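Local coordinates for monoamine oxidase regulatory protein, putative (Archaeoglobus fulgidus, PDB 1Q6W) that is of unproven function but probably acts on acyl thioesters, as hydratases and dehydratases of the MaoC-like family with the hot dog fold do, at residues Gly77-Val82 / Ile113-Glu118; Thr133-Val138 / Thr148-Ala153; Glu22-Leu27 / Gln81-Asn86; Lys63-Gly68 / Pro106-Asp111. All coordinates share one frame; numbering follows the deposited sequence.

Contact 1: residues Gly77-Val82 / Ile113-Glu118; sequences GMVDQV and IAASAE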
# COMPACT_ATOMS: atom_id res chain seq x y z
N GLY A 77 -6.47 -5.58 4.91
CA GLY A 77 -7.58 -5.28 5.78
C GLY A 77 -8.44 -6.47 6.11
O GLY A 77 -8.73 -6.69 7.28
N MSE A 78 -8.86 -7.24 5.12
CA MSE A 78 -9.71 -8.36 5.43
C MSE A 78 -8.98 -9.46 6.18
O MSE A 78 -9.60 -10.29 6.86
CB MSE A 78 -10.41 -8.88 4.17
CG MSE A 78 -9.52 -9.26 3.00
SE MSE A 78 -10.55 -9.73 1.41
CE MSE A 78 -9.88 -8.41 0.19
N VAL A 79 -7.66 -9.47 6.10
CA VAL A 79 -6.86 -10.46 6.82
C VAL A 79 -6.75 -10.05 8.27
O VAL A 79 -6.87 -10.88 9.17
CB VAL A 79 -5.42 -10.59 6.21
CG1 VAL A 79 -4.45 -11.17 7.22
CG2 VAL A 79 -5.47 -11.50 4.98
N ASP A 80 -6.51 -8.76 8.50
CA ASP A 80 -6.39 -8.24 9.85
C ASP A 80 -7.72 -8.36 10.60
O ASP A 80 -7.75 -8.57 11.81
CB ASP A 80 -5.94 -6.79 9.83
CG ASP A 80 -5.39 -6.33 11.16
OD1 ASP A 80 -4.43 -6.95 11.67
OD2 ASP A 80 -5.92 -5.34 11.72
N GLN A 81 -8.82 -8.24 9.86
CA GLN A 81 -10.14 -8.34 10.46
C GLN A 81 -10.31 -9.69 11.17
O GLN A 81 -10.96 -9.76 12.21
CB GLN A 81 -11.20 -8.18 9.38
CG GLN A 81 -12.54 -7.70 9.90
CD GLN A 81 -13.49 -7.34 8.78
OE1 GLN A 81 -13.12 -6.65 7.83
NE2 GLN A 81 -14.73 -7.80 8.89
N VAL A 82 -9.74 -10.75 10.61
CA VAL A 82 -9.83 -12.06 11.23
C VAL A 82 -8.99 -12.14 12.51
O VAL A 82 -9.43 -12.70 13.52
CB VAL A 82 -9.35 -13.17 10.27
CG1 VAL A 82 -9.30 -14.49 10.99
CG2 VAL A 82 -10.28 -13.26 9.09
N ILE A 113 -12.67 -10.15 -4.81
CA ILE A 113 -11.35 -10.60 -4.39
C ILE A 113 -11.32 -11.22 -3.00
O ILE A 113 -12.10 -10.85 -2.13
CB ILE A 113 -10.35 -9.44 -4.44
CG1 ILE A 113 -10.79 -8.35 -3.47
CG2 ILE A 113 -10.27 -8.90 -5.86
CD1 ILE A 113 -9.82 -7.21 -3.39
N ALA A 114 -10.42 -12.18 -2.81
CA ALA A 114 -10.27 -12.87 -1.54
C ALA A 114 -8.78 -12.97 -1.24
O ALA A 114 -7.98 -13.36 -2.10
CB ALA A 114 -10.86 -14.23 -1.62
N ALA A 115 -8.40 -12.62 -0.02
CA ALA A 115 -7.01 -12.65 0.36
C ALA A 115 -6.72 -13.67 1.43
O ALA A 115 -7.58 -13.99 2.25
CB ALA A 115 -6.58 -11.27 0.83
N SER A 116 -5.49 -14.16 1.43
CA SER A 116 -5.06 -15.12 2.43
C SER A 116 -3.64 -14.75 2.82
O SER A 116 -2.87 -14.24 1.99
CB SER A 116 -5.09 -16.54 1.85
OG SER A 116 -4.19 -16.69 0.77
N ALA A 117 -3.30 -14.98 4.08
CA ALA A 117 -1.95 -14.71 4.55
C ALA A 117 -1.39 -15.99 5.20
O ALA A 117 -2.10 -16.70 5.92
CB ALA A 117 -1.98 -13.58 5.53
N GLU A 118 -0.11 -16.27 4.95
CA GLU A 118 0.50 -17.46 5.53
C GLU A 118 1.84 -17.10 6.17
O GLU A 118 2.62 -16.34 5.60
CB GLU A 118 0.71 -18.51 4.44
CG GLU A 118 1.33 -19.78 4.94
CD GLU A 118 1.55 -20.78 3.83
OE1 GLU A 118 2.04 -21.89 4.12
OE2 GLU A 118 1.23 -20.44 2.66

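Contact 2: residues Thr133-Val138 / Thr148-Ala153; sequences TYKLEV and TALYSA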
# COMPACT_ATOMS: atom_id res chain seq x y z
N THR A 133 7.12 -12.91 9.32
CA THR A 133 6.89 -12.55 7.93
C THR A 133 5.74 -13.37 7.33
O THR A 133 5.69 -14.59 7.48
CB THR A 133 8.15 -12.77 7.08
OG1 THR A 133 9.17 -11.88 7.54
CG2 THR A 133 7.86 -12.52 5.59
N TYR A 134 4.84 -12.68 6.64
CA TYR A 134 3.68 -13.34 6.04
C TYR A 134 3.70 -13.26 4.54
O TYR A 134 4.20 -12.29 3.96
CB TYR A 134 2.38 -12.69 6.55
CG TYR A 134 2.21 -12.70 8.04
CD1 TYR A 134 2.91 -11.80 8.86
CD2 TYR A 134 1.34 -13.61 8.66
CE1 TYR A 134 2.74 -11.80 10.25
CE2 TYR A 134 1.16 -13.62 10.04
CZ TYR A 134 1.86 -12.72 10.83
OH TYR A 134 1.67 -12.75 12.20
N LYS A 135 3.14 -14.27 3.90
CA LYS A 135 3.04 -14.28 2.46
C LYS A 135 1.58 -13.97 2.17
O LYS A 135 0.69 -14.68 2.63
CB LYS A 135 3.40 -15.65 1.89
CG LYS A 135 3.45 -15.68 0.38
CD LYS A 135 3.80 -17.07 -0.14
CE LYS A 135 4.11 -17.06 -1.64
NZ LYS A 135 2.97 -16.56 -2.47
N LEU A 136 1.32 -12.89 1.44
CA LEU A 136 -0.03 -12.51 1.11
C LEU A 136 -0.41 -12.94 -0.29
O LEU A 136 0.37 -12.78 -1.24
CB LEU A 136 -0.19 -10.99 1.24
CG LEU A 136 -1.56 -10.42 0.90
CD1 LEU A 136 -2.60 -10.99 1.86
CD2 LEU A 136 -1.54 -8.92 1.02
N GLU A 137 -1.61 -13.49 -0.43
CA GLU A 137 -2.11 -13.92 -1.73
C GLU A 137 -3.53 -13.45 -1.91
O GLU A 137 -4.37 -13.64 -1.04
CB GLU A 137 -2.05 -15.44 -1.85
CG GLU A 137 -0.84 -15.94 -2.58
CD GLU A 137 -0.78 -17.45 -2.64
OE1 GLU A 137 -1.83 -18.09 -2.91
OE2 GLU A 137 0.32 -17.99 -2.43
N VAL A 138 -3.79 -12.81 -3.05
CA VAL A 138 -5.12 -12.31 -3.36
C VAL A 138 -5.62 -12.97 -4.65
O VAL A 138 -4.95 -12.91 -5.67
CB VAL A 138 -5.08 -10.78 -3.54
CG1 VAL A 138 -6.50 -10.23 -3.66
CG2 VAL A 138 -4.38 -10.13 -2.38
N THR A 148 0.21 -10.54 -5.14
CA THR A 148 0.99 -11.32 -4.20
C THR A 148 1.92 -10.36 -3.46
O THR A 148 2.36 -9.36 -4.02
CB THR A 148 1.82 -12.41 -4.93
OG1 THR A 148 2.32 -13.35 -3.98
CG2 THR A 148 3.00 -11.79 -5.67
N ALA A 149 2.20 -10.65 -2.19
CA ALA A 149 3.07 -9.79 -1.42
C ALA A 149 3.68 -10.45 -0.19
O ALA A 149 3.22 -11.50 0.29
CB ALA A 149 2.33 -8.52 -1.00
N LEU A 150 4.74 -9.83 0.30
CA LEU A 150 5.46 -10.30 1.47
C LEU A 150 5.50 -9.12 2.46
O LEU A 150 6.00 -8.05 2.14
CB LEU A 150 6.87 -10.70 1.06
CG LEU A 150 7.39 -12.08 1.44
CD1 LEU A 150 6.36 -13.15 1.16
CD2 LEU A 150 8.65 -12.31 0.65
N TYR A 151 4.94 -9.32 3.65
CA TYR A 151 4.95 -8.25 4.65
C TYR A 151 5.33 -8.82 6.00
O TYR A 151 5.21 -10.03 6.23
CB TYR A 151 3.59 -7.55 4.71
CG TYR A 151 2.44 -8.39 5.27
CD1 TYR A 151 2.09 -8.30 6.62
CD2 TYR A 151 1.70 -9.24 4.44
CE1 TYR A 151 1.03 -9.03 7.13
CE2 TYR A 151 0.63 -9.97 4.96
CZ TYR A 151 0.30 -9.86 6.30
OH TYR A 151 -0.76 -10.58 6.83
N SER A 152 5.81 -7.97 6.90
CA SER A 152 6.20 -8.45 8.22
C SER A 152 5.79 -7.55 9.36
O SER A 152 5.73 -6.32 9.22
CB SER A 152 7.71 -8.64 8.25
OG SER A 152 8.32 -7.43 7.87
N ALA A 153 5.49 -8.16 10.50
CA ALA A 153 5.08 -7.42 11.69
C ALA A 153 6.00 -7.74 12.86
O ALA A 153 6.56 -8.83 12.95
CB ALA A 153 3.64 -7.77 12.05

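Contact 3: residues Glu22-Leu27 / Gln81-Asn86; sequences EKIEGL and QVILSN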
# COMPACT_ATOMS: atom_id res chain seq x y z
N GLU A 22 0.97 -21.39 9.43
CA GLU A 22 -0.38 -20.99 9.78
C GLU A 22 -0.89 -20.04 8.69
O GLU A 22 -0.17 -19.15 8.23
CB GLU A 22 -0.40 -20.27 11.12
CG GLU A 22 0.07 -21.13 12.28
CD GLU A 22 -0.18 -20.47 13.63
OE1 GLU A 22 -1.37 -20.33 14.01
OE2 GLU A 22 0.79 -20.09 14.32
N LYS A 23 -2.14 -20.24 8.28
CA LYS A 23 -2.72 -19.41 7.25
C LYS A 23 -4.02 -18.75 7.71
O LYS A 23 -4.81 -19.34 8.43
CB LYS A 23 -2.96 -20.25 5.98
CG LYS A 23 -3.52 -19.43 4.81
CD LYS A 23 -3.70 -20.25 3.54
CE LYS A 23 -2.38 -20.57 2.87
NZ LYS A 23 -2.60 -21.23 1.56
N ILE A 24 -4.22 -17.50 7.29
CA ILE A 24 -5.42 -16.75 7.62
C ILE A 24 -6.23 -16.53 6.35
O ILE A 24 -5.70 -16.08 5.34
CB ILE A 24 -5.07 -15.38 8.23
CG1 ILE A 24 -4.27 -15.58 9.52
CG2 ILE A 24 -6.34 -14.61 8.54
CD1 ILE A 24 -3.67 -14.31 10.06
N GLU A 25 -7.52 -16.83 6.41
CA GLU A 25 -8.41 -16.70 5.27
C GLU A 25 -9.33 -15.50 5.47
O GLU A 25 -10.17 -15.49 6.36
CB GLU A 25 -9.24 -17.97 5.11
CG GLU A 25 -9.60 -18.32 3.68
CD GLU A 25 -8.40 -18.78 2.87
OE1 GLU A 25 -7.45 -17.99 2.72
OE2 GLU A 25 -8.40 -19.93 2.40
N GLY A 26 -9.17 -14.47 4.64
CA GLY A 26 -10.00 -13.29 4.77
C GLY A 26 -11.37 -13.47 4.13
O GLY A 26 -11.58 -14.37 3.29
N LEU A 27 -12.32 -12.62 4.52
CA LEU A 27 -13.67 -12.70 4.00
C LEU A 27 -13.74 -11.97 2.65
O LEU A 27 -13.37 -10.82 2.54
CB LEU A 27 -14.63 -12.09 5.04
CG LEU A 27 -16.16 -11.97 4.85
CD1 LEU A 27 -16.49 -10.66 4.16
CD2 LEU A 27 -16.70 -13.18 4.08
N GLN A 81 -8.82 -8.24 9.86
CA GLN A 81 -10.14 -8.34 10.46
C GLN A 81 -10.31 -9.69 11.17
O GLN A 81 -10.96 -9.76 12.21
CB GLN A 81 -11.20 -8.18 9.38
CG GLN A 81 -12.54 -7.70 9.90
CD GLN A 81 -13.49 -7.34 8.78
OE1 GLN A 81 -13.12 -6.65 7.83
NE2 GLN A 81 -14.73 -7.80 8.89
N VAL A 82 -9.74 -10.75 10.61
CA VAL A 82 -9.83 -12.06 11.23
C VAL A 82 -8.99 -12.14 12.51
O VAL A 82 -9.43 -12.70 13.52
CB VAL A 82 -9.35 -13.17 10.27
CG1 VAL A 82 -9.30 -14.49 10.99
CG2 VAL A 82 -10.28 -13.26 9.09
N ILE A 83 -7.79 -11.57 12.48
CA ILE A 83 -6.93 -11.58 13.65
C ILE A 83 -7.59 -10.76 14.76
O ILE A 83 -7.68 -11.19 15.90
CB ILE A 83 -5.55 -10.98 13.32
CG1 ILE A 83 -4.81 -11.93 12.36
CG2 ILE A 83 -4.75 -10.78 14.57
CD1 ILE A 83 -3.49 -11.37 11.87
N LEU A 84 -8.06 -9.58 14.39
CA LEU A 84 -8.73 -8.65 15.30
C LEU A 84 -9.90 -9.26 16.07
O LEU A 84 -10.16 -8.88 17.21
CB LEU A 84 -9.25 -7.47 14.51
CG LEU A 84 -8.68 -6.10 14.80
CD1 LEU A 84 -7.25 -6.21 15.32
CD2 LEU A 84 -8.76 -5.27 13.50
N SER A 85 -10.62 -10.19 15.45
CA SER A 85 -11.75 -10.78 16.14
C SER A 85 -11.46 -12.12 16.78
O SER A 85 -12.37 -12.79 17.25
CB SER A 85 -12.94 -10.88 15.19
OG SER A 85 -12.52 -11.36 13.94
N ASN A 86 -10.19 -12.51 16.83
CA ASN A 86 -9.82 -13.77 17.44
C ASN A 86 -8.69 -13.67 18.45
O ASN A 86 -8.45 -14.61 19.20
CB ASN A 86 -9.45 -14.81 16.39
CG ASN A 86 -10.65 -15.39 15.70
OD1 ASN A 86 -11.22 -14.78 14.80
ND2 ASN A 86 -11.07 -16.58 16.13

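Contact 4: residues Lys63-Gly68 / Pro106-Asp111; sequences KPIAQG and PVFIGD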
# COMPACT_ATOMS: atom_id res chain seq x y z
N LYS A 63 -11.41 -1.61 -20.10
CA LYS A 63 -12.34 -1.11 -19.08
C LYS A 63 -11.49 -0.50 -17.98
O LYS A 63 -10.26 -0.64 -17.97
CB LYS A 63 -13.16 -2.26 -18.46
CG LYS A 63 -14.02 -3.05 -19.41
CD LYS A 63 -15.28 -2.26 -19.80
CE LYS A 63 -16.22 -3.11 -20.68
NZ LYS A 63 -17.47 -2.39 -21.05
N PRO A 64 -12.12 0.22 -17.05
CA PRO A 64 -11.31 0.80 -15.97
C PRO A 64 -11.04 -0.28 -14.96
O PRO A 64 -11.80 -1.24 -14.88
CB PRO A 64 -12.20 1.93 -15.44
CG PRO A 64 -13.57 1.48 -15.78
CD PRO A 64 -13.44 0.86 -17.14
N ILE A 65 -9.95 -0.16 -14.20
CA ILE A 65 -9.58 -1.16 -13.19
C ILE A 65 -9.25 -0.55 -11.82
O ILE A 65 -8.96 0.65 -11.69
CB ILE A 65 -8.35 -1.99 -13.64
CG1 ILE A 65 -7.11 -1.10 -13.77
CG2 ILE A 65 -8.63 -2.65 -14.97
CD1 ILE A 65 -5.80 -1.89 -14.06
N ALA A 66 -9.28 -1.39 -10.79
CA ALA A 66 -8.99 -0.92 -9.45
C ALA A 66 -7.53 -0.56 -9.28
O ALA A 66 -6.69 -1.06 -10.00
CB ALA A 66 -9.38 -2.00 -8.44
N GLN A 67 -7.24 0.32 -8.33
CA GLN A 67 -5.87 0.71 -8.09
C GLN A 67 -5.18 -0.44 -7.37
O GLN A 67 -5.78 -1.08 -6.51
CB GLN A 67 -5.81 1.97 -7.22
CG GLN A 67 -6.55 3.15 -7.80
CD GLN A 67 -8.01 3.22 -7.33
OE1 GLN A 67 -8.69 2.19 -7.20
NE2 GLN A 67 -8.50 4.45 -7.09
N GLY A 68 -3.92 -0.70 -7.71
CA GLY A 68 -3.19 -1.76 -7.04
C GLY A 68 -3.08 -1.51 -5.55
O GLY A 68 -3.22 -2.44 -4.76
N PRO A 106 -5.23 -7.73 -13.36
CA PRO A 106 -6.04 -6.56 -13.02
C PRO A 106 -7.34 -6.95 -12.36
O PRO A 106 -7.86 -8.02 -12.60
CB PRO A 106 -6.27 -5.90 -14.38
CG PRO A 106 -6.37 -7.07 -15.29
CD PRO A 106 -5.24 -7.97 -14.82
N VAL A 107 -7.86 -6.08 -11.50
CA VAL A 107 -9.13 -6.33 -10.83
C VAL A 107 -10.15 -5.35 -11.43
O VAL A 107 -9.98 -4.13 -11.37
CB VAL A 107 -9.02 -6.07 -9.31
CG1 VAL A 107 -10.39 -6.20 -8.66
CG2 VAL A 107 -8.05 -7.05 -8.68
N PHE A 108 -11.20 -5.89 -12.04
CA PHE A 108 -12.22 -5.06 -12.65
C PHE A 108 -13.36 -4.70 -11.68
O PHE A 108 -13.55 -5.36 -10.66
CB PHE A 108 -12.78 -5.77 -13.89
CG PHE A 108 -11.79 -5.86 -15.01
CD1 PHE A 108 -11.47 -4.73 -15.76
CD2 PHE A 108 -11.13 -7.05 -15.27
CE1 PHE A 108 -10.50 -4.78 -16.76
CE2 PHE A 108 -10.15 -7.12 -16.26
CZ PHE A 108 -9.84 -5.98 -17.00
N ILE A 109 -14.12 -3.66 -12.02
CA ILE A 109 -15.20 -3.18 -11.17
C ILE A 109 -16.20 -4.18 -10.61
O ILE A 109 -16.87 -3.91 -9.60
CB ILE A 109 -15.93 -2.02 -11.86
CG1 ILE A 109 -15.04 -0.78 -11.78
CG2 ILE A 109 -17.29 -1.76 -11.25
CD1 ILE A 109 -15.60 0.46 -12.48
N GLY A 110 -16.32 -5.35 -11.20
CA GLY A 110 -17.27 -6.29 -10.61
C GLY A 110 -16.66 -7.54 -10.00
O GLY A 110 -17.35 -8.47 -9.60
N ASP A 111 -15.34 -7.57 -9.95
CA ASP A 111 -14.62 -8.72 -9.43
C ASP A 111 -14.75 -8.83 -7.92
O ASP A 111 -14.89 -7.83 -7.21
CB ASP A 111 -13.14 -8.65 -9.82
CG ASP A 111 -12.91 -8.80 -11.32
OD1 ASP A 111 -11.75 -8.63 -11.78
OD2 ASP A 111 -13.89 -9.07 -12.04

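Contact 1: residues Gly77-Val82 / Ile113-Glu118
Met78 and Val79, successive residues of a helix, carry the contact with Ile113, Ala115 and Ala117 on a strand, and all of it is apolar or van der Waals packing. The selenomethionine Met78, which is poorly ordered, spans from Ala115 to Ile113: its terminal CE meets Ile113 CD1 at 3.8 Å, the two side chains crossing at about a right angle, while CG lies 4.2 Å from Ala115 CB. Its SE rests against the backbone, 3.9 Å from Ala115 N. Val79 packs further along, with CG1 anti to the backbone N (chi1 158°) and 3.8 Å from Ala117 CB, and with CG2 against Ala115 CB at 4.3 Å. The small methyls of Ala115 and Ala117 both point toward the helix, and the axes of these two short segments approach to 8.0 Å at a crossing angle of -59°. The packing is that of the hot dog fold, in which a helix lies against a curved antiparallel sheet. Strand 112-126 runs between strands 23-30 and 129-139. Ala115 also touches Leu136 and Val138, Val79 and Ala117 both pack on Tyr151 of strand 145-156, and Asp80 on the same helix turns to Phe47 of the second subunit.

Contact 2: residues Thr133-Val138 / Thr148-Ala153
Tyr134 and Tyr151 face each other as an antiparallel hydrogen-bonded pair: Tyr134 N donates to Tyr151 O at 2.7 Å, almost straight at 176°, and the return bond runs from Tyr151 N to Tyr134 O at 3.1 Å. Two residues on, Leu136 and Ala149 repeat the pattern, Leu136 N reaching Ala149 O at 2.6 Å and Ala149 N returning to Leu136 O. On the face that carries Thr148, Lys135 NZ forms a salt bridge at 3.0 Å with Glu137 OE2 of its own strand, the oxygen accepting through its anti lone pair. Thr148 OG1 adds a weak bond to Leu136 O. These strands, 129-139 and 145-156, form a beta hairpin within the hot dog sheet, and the side chains of Tyr134, Leu136, Ala149 and Tyr151 share the face turned to helix 68-84, where Leu136 and Tyr151 both meet Leu76. Tyr151 CG stands between the backbone N and the carbonyl carbon (chi1 69°), and Tyr134 CB sits over one face of its ring, 3.8 Å from the centroid, a CH-pi contact. The two rings are nearly parallel, planes 12° apart, but slid so far that they barely overlap. Leu136 CB meets the Tyr151 ring at its edge, 3.9 Å from CE2. An alanine at Tyr151 would probably leave Tyr134 CB and Leu136 CB without the ring they pack on. Across the opposite face, Leu150 CD1 lies against Lys135 CG.

Contact 3: residues Glu22-Leu27 / Gln81-Asn86
Ile24 meets two consecutive helix residues, Val82 and Ile83, with different branches of its side chain. The CG2 methyl of Ile24, anti to the backbone N, lies 3.8 Å from Val82 CB and the same distance from Val82 CG1, and the two side chains slide past each other in opposite directions. The longer branch goes to the neighbour: Ile24 CD1 touches Ile83 CD1 at 3.5 Å, here with the side chains crossing at about a right angle. Val82 uses its second methyl on the backbone, CG2 packing on Glu25 O at 3.5 Å and, more loosely, on Gly26 CA at 4.3 Å. An alanine at Ile24 would probably open a gap beside Val82 and leave the end of Ile83 without its partner on this strand. In the hot dog fold the long central helix, here 68-84, is wrapped by the sheet, and this contact joins its last turns to strand 23-30, one of the two outermost strands of the sheet within the chain. The strand is paired with strand 112-126: Ile24 bonds with Ala117 through the backbone and Gly26 with Ala115. On the helix side the C-terminal end is tied up by Ser85, the first residue to leave helical geometry, whose OG donates to Gln81 O at 2.8 Å while its N gives that carbonyl a second, longer bond. Beyond it, Asn86 N bonds back to Ile83 O at 3.0 Å. Leu84 touches Phe47 of the second subunit, and both Ile83 and Leu84 pack on Val89 in the loop that follows.

Contact 4: residues Lys63-Gly68 / Pro106-Asp111
Ile65 lays its CG2 methyl against the Phe108 ring, 3.4 Å from CE1, while its CD1 reaches Pro106 CB at 4.1 Å. Its chi1 of 64° sets CG1 between the backbone N and the carbonyl carbon and CG2 anti to that carbon; chi2, near anti, carries CD1 on. Phe108 has CG anti to its own carbonyl carbon (chi1 -69°), and although its CB starts away from the other loop, the ring returns to it: Pro64 O lies at the ring edge near its plane, 3.6 Å from CD1, and Lys63 CB approaches obliquely. Lys63 then bends at chi2, and its amine end leads away. Ile109 CD1 touches Pro64 CG at 4.0 Å. The contact joins the loop leading into helix 68-84 to the loop between strands 92-103 and 112-126, and Ala66 and Val107 both pack on Val71 of that helix. One hydrogen bond links the loops, Ala66 N to Val107 O at 2.9 Å and nearly straight. Chemically, then, an apolar seam is pinned by a single backbone bond, while the type I turn from Phe108 to Asp111 is closed by its own bonds, Phe108 N to Asp111 OD1, met from above the carboxylate plane, and Asp111 N to Phe108 O; Ile65 O, hydrogen-bonded to His50 ND1, ties the seam to helix 48-51.

How the contacts relate
Contacts 1, 2 and 3 lie close together on one sheet, and contact 4 lies farther off. Contacts 1 and 3, centres 6 Å apart, share Gln81 and Val82 on helix 68-84 and reach two neighbouring strands of the sheet, which are joined by a probable hydrogen bond of Ile24 N with Ala117 O. Contact 2 lies about 10 Å from contact 1 between centres, joined by probable backbone hydrogen bonds such as Ser116 N to Glu137 O, and by Tyr151 OH against Ala117 CB. Contact 4, its centre about 19 Å from that of contact 1, touches it where Val107 CG1 packs on Ile113 CG2; from contact 3 it is about 24 Å away, centre to centre, on the opposite side of the chain's centre.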